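Local coordinates for phosphate-binding protein (Xanthomonas axonopodis pv. citri, PDB 5UB3) that probably serves as a periplasmic receptor partnered with a diguanylate cyclase, binding a small anion such as phosphate or a phosphonate, and is crystallised here with chloride, at residues Leu116-Ala121 with Leu129-Leu134; Leu159-Lys164 with His174-Gly179; Asn166-Val171 with Arg190-Val195. All coordinates share one frame; numbering follows the deposited sequence.

Interaction 1: Leu116-Ala121 with Leu129-Leu134; sequences LALQNA and LPMLEL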
loop_
_atom_site.group_PDB
_atom_site.type_symbol
_atom_site.label_atom_id
_atom_site.label_comp_id
_atom_site.label_asym_id
_atom_site.label_seq_id
_atom_site.Cartn_x
_atom_site.Cartn_y
_atom_site.Cartn_z
ATOM N N LEU A 116 -18.345 -7.290 0.727
ATOM C CA LEU A 116 -17.346 -6.247 0.740
ATOM C C LEU A 116 -16.390 -6.445 -0.438
ATOM O O LEU A 116 -15.865 -7.503 -0.587
ATOM C CB LEU A 116 -16.569 -6.391 2.030
ATOM C CG LEU A 116 -15.329 -5.544 2.239
ATOM C CD1 LEU A 116 -15.642 -4.065 2.395
ATOM C CD2 LEU A 116 -14.667 -6.029 3.505
ATOM N N ALA A 117 -16.118 -5.381 -1.184
ATOM C CA ALA A 117 -15.150 -5.326 -2.245
ATOM C C ALA A 117 -13.803 -4.925 -1.698
ATOM O O ALA A 117 -13.670 -3.835 -1.164
ATOM C CB ALA A 117 -15.576 -4.276 -3.298
ATOM N N LEU A 118 -12.825 -5.789 -1.870
ATOM C CA LEU A 118 -11.446 -5.512 -1.527
ATOM C C LEU A 118 -10.580 -5.562 -2.745
ATOM O O LEU A 118 -11.004 -5.965 -3.823
ATOM C CB LEU A 118 -11.005 -6.554 -0.543
ATOM C CG LEU A 118 -11.845 -6.504 0.737
ATOM C CD1 LEU A 118 -11.322 -7.526 1.744
ATOM C CD2 LEU A 118 -11.765 -5.134 1.350
ATOM N N GLN A 119 -9.329 -5.191 -2.573
ATOM C CA GLN A 119 -8.473 -5.068 -3.702
ATOM C C GLN A 119 -7.644 -6.286 -4.083
ATOM O O GLN A 119 -7.992 -6.979 -5.036
ATOM C CB GLN A 119 -7.651 -3.832 -3.535
ATOM C CG GLN A 119 -8.501 -2.611 -3.812
ATOM C CD GLN A 119 -7.836 -1.333 -3.387
ATOM O OE1 GLN A 119 -6.691 -1.025 -3.782
ATOM N NE2 GLN A 119 -8.549 -0.556 -2.584
ATOM N N ASN A 120 -6.511 -6.476 -3.459
ATOM C CA ASN A 120 -5.698 -7.671 -3.621
ATOM C C ASN A 120 -4.979 -7.792 -2.303
ATOM O O ASN A 120 -4.994 -6.837 -1.531
ATOM C CB ASN A 120 -4.633 -7.560 -4.728
ATOM C CG ASN A 120 -3.737 -6.347 -4.553
ATOM O OD1 ASN A 120 -2.996 -6.182 -3.551
ATOM N ND2 ASN A 120 -3.842 -5.450 -5.505
ATOM N N ALA A 121 -4.277 -8.905 -2.076
ATOM C CA ALA A 121 -3.715 -9.226 -0.747
ATOM C C ALA A 121 -2.553 -8.322 -0.296
ATOM O O ALA A 121 -2.242 -8.251 0.909
ATOM C CB ALA A 121 -3.329 -10.690 -0.693
ATOM N N LEU A 129 -5.860 -3.347 6.066
ATOM C CA LEU A 129 -6.563 -2.536 7.071
ATOM C C LEU A 129 -8.009 -2.887 7.229
ATOM O O LEU A 129 -8.448 -3.086 8.351
ATOM C CB LEU A 129 -6.419 -1.033 6.860
ATOM C CG LEU A 129 -4.965 -0.539 6.916
ATOM C CD1 LEU A 129 -4.984 0.995 6.830
ATOM C CD2 LEU A 129 -4.254 -0.988 8.179
ATOM N N PRO A 130 -8.759 -2.979 6.111
ATOM C CA PRO A 130 -10.152 -3.361 6.363
ATOM C C PRO A 130 -10.321 -4.764 6.980
ATOM O O PRO A 130 -11.204 -4.943 7.813
ATOM C CB PRO A 130 -10.804 -3.311 4.986
ATOM C CG PRO A 130 -9.688 -3.279 3.986
ATOM C CD PRO A 130 -8.545 -2.571 4.717
ATOM N N MET A 131 -9.523 -5.742 6.561
ATOM C CA MET A 131 -9.661 -7.069 7.133
ATOM C C MET A 131 -9.308 -7.031 8.618
ATOM O O MET A 131 -9.939 -7.668 9.436
ATOM C CB MET A 131 -8.762 -8.125 6.460
ATOM C CG MET A 131 -9.220 -8.566 5.108
ATOM S SD MET A 131 -10.858 -9.318 5.148
ATOM C CE MET A 131 -10.409 -11.017 4.863
ATOM N N LEU A 132 -8.274 -6.278 8.954
ATOM C CA LEU A 132 -7.898 -6.137 10.351
ATOM C C LEU A 132 -9.072 -5.577 11.122
ATOM O O LEU A 132 -9.362 -6.053 12.201
ATOM C CB LEU A 132 -6.676 -5.205 10.514
ATOM C CG LEU A 132 -6.221 -4.978 11.916
ATOM C CD1 LEU A 132 -5.910 -6.322 12.563
ATOM C CD2 LEU A 132 -5.007 -4.063 11.867
ATOM N N GLU A 133 -9.710 -4.556 10.558
ATOM C CA GLU A 133 -10.820 -3.919 11.221
ATOM C C GLU A 133 -11.931 -4.906 11.511
ATOM O O GLU A 133 -12.549 -4.861 12.570
ATOM C CB GLU A 133 -11.334 -2.732 10.444
ATOM C CG GLU A 133 -12.084 -1.732 11.313
ATOM C CD GLU A 133 -11.177 -0.813 12.140
ATOM O OE1 GLU A 133 -9.948 -1.078 12.275
ATOM O OE2 GLU A 133 -11.753 0.168 12.631
ATOM N N LEU A 134 -12.186 -5.795 10.579
ATOM C CA LEU A 134 -13.243 -6.734 10.753
ATOM C C LEU A 134 -12.854 -7.712 11.844
ATOM O O LEU A 134 -13.680 -8.068 12.682
ATOM C CB LEU A 134 -13.583 -7.438 9.436
ATOM C CG LEU A 134 -14.183 -6.552 8.347
ATOM C CD1 LEU A 134 -14.422 -7.446 7.140
ATOM C CD2 LEU A 134 -15.414 -5.808 8.740
#
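Leu118 forks over the helix, giving one methyl to Pro130 and the other to Met131, while Leu116 meets Leu134 one turn farther on. This is strand-on-helix packing in a lobe of the periplasmic binding protein fold: strand 115-118 leads through a short loop into helix 124-136, which runs back across it. The axes of segments 116-118 and 129-134 pass 10.5 Å apart at 141°.

The tight part is wholly apolar and buried. Leu118 CD2 slides past the proline ring in the opposite direction, 3.8 Å from Pro130 CG. Leu116 and Leu134 reach for each other tip to tip, Leu116 CD2 to Leu134 CD1 at 3.9 Å; chi1 of Leu116 (172°) sets CG opposite the backbone nitrogen, and chi2 then turns CD2 to the helix. No hydrogen bond joins the two segments. Val178 and Ala180 of strand 178-182 and Phe97 of strand 92-100 close the same interior, and Val275 of helix 259-277 touches Met131.

Beyond Leu118 the chain peels off as a loop. Asn120 is partly exposed and Ala121 exposed, and neither touches segment 129-134. Back in the packed part, the bend of Met131 at chi2 (-60°) lays its sulfur SD 3.9 Å from Leu118 CD1, with Met131 CG close behind at 4.1 Å.

Interaction 2: Leu159-Lys164 with His174-Gly179; sequences LMVGSK and HLIDVG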
loop_
_atom_site.group_PDB
_atom_site.type_symbol
_atom_site.label_atom_id
_atom_site.label_comp_id
_atom_site.label_asym_id
_atom_site.label_seq_id
_atom_site.Cartn_x
_atom_site.Cartn_y
_atom_site.Cartn_z
ATOM N N LEU A 159 -15.156 -9.982 -1.793
ATOM C CA LEU A 159 -14.784 -10.260 -3.157
ATOM C C LEU A 159 -13.589 -9.392 -3.550
ATOM O O LEU A 159 -13.633 -8.159 -3.404
ATOM C CB LEU A 159 -15.941 -9.922 -4.053
ATOM C CG LEU A 159 -17.102 -10.866 -3.894
ATOM C CD1 LEU A 159 -18.378 -10.221 -4.364
ATOM C CD2 LEU A 159 -16.790 -12.117 -4.688
ATOM N N MET A 160 -12.583 -10.031 -4.111
ATOM C CA MET A 160 -11.423 -9.303 -4.649
ATOM C C MET A 160 -11.769 -8.848 -6.047
ATOM O O MET A 160 -11.983 -9.674 -6.906
ATOM C CB MET A 160 -10.197 -10.185 -4.706
ATOM C CG MET A 160 -9.895 -10.854 -3.381
ATOM S SD MET A 160 -9.336 -9.664 -2.159
ATOM C CE MET A 160 -7.646 -10.272 -2.075
ATOM N N VAL A 161 -11.765 -7.539 -6.248
ATOM C CA VAL A 161 -12.046 -6.939 -7.552
ATOM C C VAL A 161 -10.797 -6.278 -8.213
ATOM O O VAL A 161 -10.895 -5.698 -9.294
ATOM C CB VAL A 161 -13.226 -5.977 -7.429
ATOM C CG1 VAL A 161 -14.435 -6.664 -6.805
ATOM C CG2 VAL A 161 -12.878 -4.739 -6.618
ATOM N N GLY A 162 -9.647 -6.356 -7.553
ATOM C CA GLY A 162 -8.372 -5.808 -8.060
ATOM C C GLY A 162 -8.211 -4.303 -7.836
ATOM O O GLY A 162 -7.613 -3.838 -6.836
ATOM N N SER A 163 -8.763 -3.534 -8.752
ATOM C CA SER A 163 -8.400 -2.141 -8.844
ATOM C C SER A 163 -9.226 -1.320 -7.859
ATOM O O SER A 163 -10.353 -1.682 -7.468
ATOM C CB SER A 163 -8.619 -1.620 -10.250
ATOM O OG SER A 163 -9.977 -1.330 -10.438
ATOM N N LYS A 164 -8.691 -0.179 -7.493
ATOM C CA LYS A 164 -9.475 0.731 -6.638
ATOM C C LYS A 164 -10.799 1.185 -7.320
ATOM O O LYS A 164 -11.885 1.304 -6.671
ATOM C CB LYS A 164 -8.622 1.890 -6.243
ATOM C CG LYS A 164 -7.436 1.525 -5.375
ATOM C CD LYS A 164 -6.515 2.707 -5.184
ATOM C CE LYS A 164 -5.319 2.244 -4.416
ATOM N NZ LYS A 164 -4.541 3.405 -3.970
ATOM N N HIS A 174 -24.366 -1.824 -7.575
ATOM C CA HIS A 174 -25.142 -2.770 -6.763
ATOM C C HIS A 174 -24.623 -4.224 -6.866
ATOM O O HIS A 174 -25.363 -5.162 -6.636
ATOM C CB HIS A 174 -26.657 -2.736 -7.091
ATOM C CG HIS A 174 -27.336 -1.465 -6.707
ATOM N ND1 HIS A 174 -27.451 -0.389 -7.568
ATOM C CD2 HIS A 174 -27.963 -1.105 -5.564
ATOM C CE1 HIS A 174 -28.110 0.582 -6.966
ATOM N NE2 HIS A 174 -28.419 0.179 -5.742
ATOM N N LEU A 175 -23.360 -4.420 -7.215
ATOM C CA LEU A 175 -22.853 -5.787 -7.308
ATOM C C LEU A 175 -22.374 -6.223 -5.957
ATOM O O LEU A 175 -22.464 -7.369 -5.658
ATOM C CB LEU A 175 -21.731 -5.865 -8.294
ATOM C CG LEU A 175 -22.205 -5.480 -9.696
ATOM C CD1 LEU A 175 -20.998 -5.164 -10.563
ATOM C CD2 LEU A 175 -23.069 -6.563 -10.333
ATOM N N ILE A 176 -21.919 -5.283 -5.138
ATOM C CA ILE A 176 -21.284 -5.549 -3.845
ATOM C C ILE A 176 -21.771 -4.457 -2.899
ATOM O O ILE A 176 -21.951 -3.334 -3.337
ATOM C CB ILE A 176 -19.749 -5.543 -4.010
ATOM C CG1 ILE A 176 -19.324 -6.648 -4.989
ATOM C CG2 ILE A 176 -19.041 -5.781 -2.672
ATOM C CD1 ILE A 176 -17.813 -6.754 -5.230
ATOM N N ASP A 177 -22.038 -4.794 -1.641
ATOM C CA ASP A 177 -22.667 -3.886 -0.740
ATOM C C ASP A 177 -21.703 -2.803 -0.218
ATOM O O ASP A 177 -22.094 -1.649 -0.036
ATOM C CB ASP A 177 -23.230 -4.641 0.453
ATOM C CG ASP A 177 -24.215 -5.745 0.048
ATOM O OD1 ASP A 177 -25.134 -5.457 -0.695
ATOM O OD2 ASP A 177 -24.048 -6.897 0.480
ATOM N N VAL A 178 -20.474 -3.193 0.044
ATOM C CA VAL A 178 -19.539 -2.297 0.748
ATOM C C VAL A 178 -18.215 -2.256 0.050
ATOM O O VAL A 178 -17.750 -3.251 -0.524
ATOM C CB VAL A 178 -19.352 -2.686 2.233
ATOM C CG1 VAL A 178 -18.518 -1.663 2.964
ATOM C CG2 VAL A 178 -20.654 -2.955 2.975
ATOM N N GLY A 179 -17.573 -1.076 0.082
ATOM C CA GLY A 179 -16.277 -0.938 -0.486
ATOM C C GLY A 179 -15.288 -0.433 0.539
ATOM O O GLY A 179 -15.707 0.211 1.485
#
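Ile176 pushes its CD1 methyl in beside Leu159 and Val161, and these apolar touches are the whole of the direct contact. Leu159 and Ile176 cross at a slant: Leu159 CD1 lies 3.6 Å from Ile176 CD1 and 3.7 Å from Ile176 CG1, so the leucine branch covers the last bond of the isoleucine. Val161 comes alongside, running the other way, with its CG1 3.7 Å from Ile176 CD1. An extended outer chain (chi2 -179°) is what carries that single methyl far enough to meet both partners.

Polar bonds stay within each segment or go to neighbours. Ser163 sits at the N-cap of helix 164-172 and its OG accepts from Asn166 N. Where that helix ends, His174 is the C-prime residue of a Schellman motif. Lys164 NZ forms a salt bridge with Asp185, and Asp177 OD2 takes a hydrogen bond from Thr115 N.

The contact therefore joins the two ends of the connection that runs from strand 156-160 through helix 164-172 to strand 178-182. Strand 115-118 pairs in parallel with both strands and lies between them, its Thr115 and Ala117 touching Ile176, while Phe170 of the helix packs on both Val161 and Ile176.

Interaction 3: Asn166-Val171 with Arg190-Val195; sequences NVAAFV and RHMPPV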
loop_
_atom_site.group_PDB
_atom_site.type_symbol
_atom_site.label_atom_id
_atom_site.label_comp_id
_atom_site.label_asym_id
_atom_site.label_seq_id
_atom_site.Cartn_x
_atom_site.Cartn_y
_atom_site.Cartn_z
ATOM N N ASN A 166 -12.479 -0.438 -9.501
ATOM C CA ASN A 166 -13.432 -1.555 -9.397
ATOM C C ASN A 166 -14.156 -1.627 -8.048
ATOM O O ASN A 166 -15.344 -1.880 -7.986
ATOM C CB ASN A 166 -12.750 -2.876 -9.732
ATOM C CG ASN A 166 -12.553 -3.092 -11.239
ATOM O OD1 ASN A 166 -12.929 -2.273 -12.079
ATOM N ND2 ASN A 166 -11.976 -4.216 -11.565
ATOM N N VAL A 167 -13.456 -1.378 -6.957
ATOM C CA VAL A 167 -14.144 -1.324 -5.662
ATOM C C VAL A 167 -15.282 -0.303 -5.763
ATOM O O VAL A 167 -16.410 -0.566 -5.418
ATOM C CB VAL A 167 -13.178 -0.913 -4.562
ATOM C CG1 VAL A 167 -13.912 -0.708 -3.265
ATOM C CG2 VAL A 167 -12.109 -1.975 -4.371
ATOM N N ALA A 168 -14.958 0.910 -6.227
ATOM C CA ALA A 168 -15.960 1.949 -6.308
ATOM C C ALA A 168 -17.065 1.511 -7.295
ATOM O O ALA A 168 -18.235 1.550 -6.988
ATOM C CB ALA A 168 -15.306 3.248 -6.739
ATOM N N ALA A 169 -16.663 1.001 -8.449
ATOM C CA ALA A 169 -17.620 0.604 -9.491
ATOM C C ALA A 169 -18.559 -0.514 -9.117
ATOM O O ALA A 169 -19.749 -0.446 -9.403
ATOM C CB ALA A 169 -16.882 0.254 -10.771
ATOM N N PHE A 170 -18.045 -1.560 -8.452
ATOM C CA PHE A 170 -18.902 -2.685 -8.030
ATOM C C PHE A 170 -19.906 -2.278 -7.006
ATOM O O PHE A 170 -21.001 -2.777 -7.005
ATOM C CB PHE A 170 -18.096 -3.874 -7.448
ATOM C CG PHE A 170 -17.558 -4.794 -8.488
ATOM C CD1 PHE A 170 -16.540 -4.402 -9.308
ATOM C CD2 PHE A 170 -18.058 -6.067 -8.616
ATOM C CE1 PHE A 170 -16.047 -5.253 -10.271
ATOM C CE2 PHE A 170 -17.563 -6.933 -9.566
ATOM C CZ PHE A 170 -16.561 -6.524 -10.394
ATOM N N VAL A 171 -19.522 -1.409 -6.093
ATOM C CA VAL A 171 -20.465 -0.925 -5.083
ATOM C C VAL A 171 -21.465 0.010 -5.759
ATOM O O VAL A 171 -22.679 -0.023 -5.438
ATOM C CB VAL A 171 -19.788 -0.238 -3.892
ATOM C CG1 VAL A 171 -20.812 0.180 -2.848
ATOM C CG2 VAL A 171 -18.839 -1.207 -3.272
ATOM N N ARG A 190 -9.559 9.440 -10.129
ATOM C CA ARG A 190 -9.319 8.233 -10.951
ATOM C C ARG A 190 -9.803 6.977 -10.236
ATOM O O ARG A 190 -10.239 6.023 -10.872
ATOM C CB ARG A 190 -7.848 8.045 -11.295
ATOM C CG ARG A 190 -7.357 8.917 -12.461
ATOM C CD ARG A 190 -5.843 9.057 -12.404
ATOM N NE ARG A 190 -5.456 9.403 -11.031
ATOM C CZ ARG A 190 -4.300 9.119 -10.438
ATOM N NH1 ARG A 190 -3.313 8.499 -11.078
ATOM N NH2 ARG A 190 -4.129 9.484 -9.175
ATOM N N HIS A 191 -9.723 6.993 -8.909
ATOM C CA HIS A 191 -10.150 5.872 -8.071
ATOM C C HIS A 191 -11.607 5.982 -7.642
ATOM O O HIS A 191 -12.293 4.989 -7.584
ATOM C CB HIS A 191 -9.233 5.777 -6.835
ATOM C CG HIS A 191 -7.786 5.616 -7.192
ATOM N ND1 HIS A 191 -6.773 6.305 -6.563
ATOM C CD2 HIS A 191 -7.197 4.879 -8.158
ATOM C CE1 HIS A 191 -5.615 5.955 -7.089
ATOM N NE2 HIS A 191 -5.847 5.099 -8.065
ATOM N N MET A 192 -12.067 7.191 -7.325
ATOM C CA MET A 192 -13.437 7.413 -6.873
ATOM C C MET A 192 -14.078 8.510 -7.735
ATOM O O MET A 192 -14.138 9.661 -7.303
ATOM C CB MET A 192 -13.439 7.773 -5.396
ATOM C CG MET A 192 -14.762 8.272 -4.828
ATOM S SD MET A 192 -16.101 7.058 -4.706
ATOM C CE MET A 192 -15.211 5.754 -3.860
ATOM N N PRO A 193 -14.567 8.145 -8.947
ATOM C CA PRO A 193 -15.238 9.095 -9.863
ATOM C C PRO A 193 -16.365 9.828 -9.178
ATOM O O PRO A 193 -17.155 9.235 -8.454
ATOM C CB PRO A 193 -15.790 8.229 -11.009
ATOM C CG PRO A 193 -15.155 6.911 -10.865
ATOM C CD PRO A 193 -14.693 6.763 -9.448
ATOM N N PRO A 194 -16.391 11.152 -9.341
ATOM C CA PRO A 194 -17.476 11.945 -8.791
ATOM C C PRO A 194 -18.874 11.359 -9.057
ATOM O O PRO A 194 -19.668 11.287 -8.130
ATOM C CB PRO A 194 -17.274 13.298 -9.468
ATOM C CG PRO A 194 -15.791 13.376 -9.586
ATOM C CD PRO A 194 -15.315 11.986 -9.901
ATOM N N VAL A 195 -19.139 10.911 -10.287
ATOM C CA VAL A 195 -20.420 10.275 -10.640
ATOM C C VAL A 195 -20.776 9.129 -9.680
ATOM O O VAL A 195 -21.927 8.950 -9.380
ATOM C CB VAL A 195 -20.466 9.807 -12.125
ATOM C CG1 VAL A 195 -19.433 8.727 -12.433
ATOM C CG2 VAL A 195 -21.833 9.284 -12.503
#
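The flat peptide joining His191 to Met192 turns its carbonyl toward Ala168, bringing His191 O 3.6 Å from Ala168 CB. Neither face of the His191 imidazole meets residues 166-171; the His191 side chain touches Asp185 of helix 183-186 instead. The Pro193 ring offers only a corner, its CD 4.5 Å from Ala168 CB, a marginal touch.

One methyl thus carries the helix's share of the contact. Ala168 points from helix 164-172 straight at the loop ahead of helix 194-197, and its small size lets the two backbones approach to 6.0 Å between Ala168 CA and Met192 CA. Met192 reaches in from beside it: the chain leaves opposite its own backbone nitrogen (chi1 170°), then bends at both outer torsions, and CE ends 3.8 Å from Ala168 CB. Met192 has a second conformer, so that touch belongs to one of two placements. Phe98, Trp186 and Phe200 also touch Met192, tying the loop to strands 92-100 and 200-205 and to helix 183-186.

No hydrogen bond or charge pair crosses between the segments. Between them there is only van der Waals contact, which probably carries a small cost: His191 O is buried against a methyl group with no hydrogen-bond partner in the model.

Interactions 1 and 2 are buried and belong to one layer of strands: strand 115-118 of interaction 1 is bonded to both partners of interaction 2, by Leu116 O to Leu159 N and Ala117 N to Val178 O, both 2.8 Å. Interaction 3 is only partly buried, though hardly farther from the chain's centre than interaction 2. It shares helix 164-172 with the chain that interaction 2 encloses, and Leu175 N bonds back to Phe170 O. Val167, on the same helix, packs against Gln119 of interaction 1. Branched aliphatic side chains, with a methionine and a proline, make the two buried contacts; the partly buried one rests on an alanine methyl facing backbone and a methionine modelled in two conformers.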